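Local structure of intracellular protein transport protein USO1 (Saccharomyces cerevisiae S288c, 6LSU) at residues Lys116-Ser119 against Pro120-Met123. The protein tethers transport vesicles as a long coiled-coil homodimer and is required for protein transport from the endoplasmic reticulum to the Golgi complex. Sequence-based numbering, arbitrary orientation.
Sequences KYPS and PLVM
P118 and L121 meet where the chain turns sharply just past P118, in the loop that follows helix 103-112. The pyrrolidine ring of P118 offers its CB corner to the base of the leucine side chain: CB of P118 lies 3.5 Å from CG of L121. L121 CB is just as near, and CD1 follows at longer range. This approach depends on the first torsion of L121, which sets CG opposite its own carbonyl carbon (chi1 -60°) and carries the branch alongside the proline.

The bend that brings this pair together is a type I beta turn from S119 to V122, with P120 and L121 at its corners. P120 suits the first corner: its ring restrains phi, here -52°, to the range needed there, and its nitrogen has no hydrogen to offer. V122 N closes the turn on S119 O at 3.3 Å, but it stands above the carbonyl plane, 66° out of it. P118 O reaches the same turn, receiving weak bonds from L121 N at 2.8 Å and from V122 N at 3.0 Å.

P118 also touches N254 of helix 251-264, and Q302 and V305 of helix 301-317, while L121 leans on D301. The loop therefore lies against helices within the ranges of ARM 4 and ARM 5 of the globular head, more than 120 residues later. One apolar corner contact, two weak backbone bonds to P118 O and the bond from V122 N, shared by both carbonyls, to S119 O hold the turn; P120 probably restrains its first corner and P118 its approach.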
loop_
_atom_site.group_PDB
_atom_site.type_symbol
_atom_site.label_atom_id
_atom_site.label_comp_id
_atom_site.label_asym_id
_atom_site.label_seq_id
_atom_site.Cartn_x
_atom_site.Cartn_y
_atom_site.Cartn_z
ATOM N N LYS A 116 -6.293 7.635 -7.640
ATOM C CA LYS A 116 -6.292 6.149 -7.759
ATOM C C LYS A 116 -7.756 5.742 -7.843
ATOM O O LYS A 116 -8.519 6.026 -6.895
ATOM C CB LYS A 116 -5.580 5.455 -6.584
ATOM C CG LYS A 116 -4.122 5.858 -6.350
ATOM C CD LYS A 116 -3.951 7.246 -5.741
ATOM C CE LYS A 116 -2.587 7.875 -5.963
ATOM N NZ LYS A 116 -2.582 9.305 -5.558
ATOM N N TYR A 117 -8.150 5.185 -8.983
ATOM C CA TYR A 117 -9.578 4.954 -9.301
ATOM C C TYR A 117 -9.793 3.450 -9.465
ATOM O O TYR A 117 -8.807 2.705 -9.513
ATOM C CB TYR A 117 -9.972 5.915 -10.430
ATOM C CG TYR A 117 -10.435 7.240 -9.880
ATOM C CD1 TYR A 117 -9.518 8.197 -9.469
ATOM C CD2 TYR A 117 -11.794 7.487 -9.674
ATOM C CE1 TYR A 117 -9.939 9.389 -8.902
ATOM C CE2 TYR A 117 -12.229 8.681 -9.118
ATOM C CZ TYR A 117 -11.289 9.632 -8.734
ATOM O OH TYR A 117 -11.597 10.840 -8.193
ATOM N N PRO A 118 -11.065 2.952 -9.451
ATOM C CA PRO A 118 -11.339 1.523 -9.601
ATOM C C PRO A 118 -10.829 1.036 -10.961
ATOM O O PRO A 118 -11.605 1.166 -11.930
ATOM C CB PRO A 118 -12.871 1.373 -9.587
ATOM C CG PRO A 118 -13.393 2.702 -9.098
ATOM C CD PRO A 118 -12.315 3.735 -9.406
ATOM N N SER A 119 -9.576 0.534 -10.981
ATOM C CA SER A 119 -8.794 0.151 -12.194
ATOM C C SER A 119 -9.662 -0.752 -13.066
ATOM O O SER A 119 -9.848 -0.472 -14.253
ATOM C CB SER A 119 -7.450 -0.511 -11.865
ATOM O OG SER A 119 -6.838 0.058 -10.713
ATOM N N PRO A 120 -10.273 -1.819 -12.490
ATOM C CA PRO A 120 -11.179 -2.677 -13.254
ATOM C C PRO A 120 -12.251 -1.823 -13.957
ATOM O O PRO A 120 -12.396 -1.938 -15.160
ATOM C CB PRO A 120 -11.778 -3.632 -12.199
ATOM C CG PRO A 120 -10.780 -3.618 -11.049
ATOM C CD PRO A 120 -10.176 -2.229 -11.072
ATOM N N LEU A 121 -12.905 -0.933 -13.198
ATOM C CA LEU A 121 -14.124 -0.178 -13.608
ATOM C C LEU A 121 -13.807 0.920 -14.630
ATOM O O LEU A 121 -14.772 1.445 -15.214
ATOM C CB LEU A 121 -14.780 0.456 -12.376
ATOM C CG LEU A 121 -15.243 -0.502 -11.276
ATOM C CD1 LEU A 121 -16.578 -0.041 -10.713
ATOM C CD2 LEU A 121 -15.346 -1.942 -11.770
ATOM N N VAL A 122 -12.540 1.310 -14.795
ATOM C CA VAL A 122 -12.112 2.283 -15.845
ATOM C C VAL A 122 -10.904 1.689 -16.586
ATOM O O VAL A 122 -9.756 2.033 -16.220
ATOM C CB VAL A 122 -11.825 3.681 -15.257
ATOM C CG1 VAL A 122 -11.353 4.651 -16.328
ATOM C CG2 VAL A 122 -13.032 4.259 -14.527
ATOM N N MET A 123 -11.166 0.803 -17.564
ATOM C CA MET A 123 -10.163 0.245 -18.517
ATOM C C MET A 123 -10.139 1.126 -19.778
ATOM O O MET A 123 -10.652 0.679 -20.832
ATOM C CB MET A 123 -10.478 -1.212 -18.896
ATOM C CG MET A 123 -9.378 -1.879 -19.729
ATOM S SD MET A 123 -9.653 -3.644 -20.098
ATOM C CE MET A 123 -8.835 -4.428 -18.710
#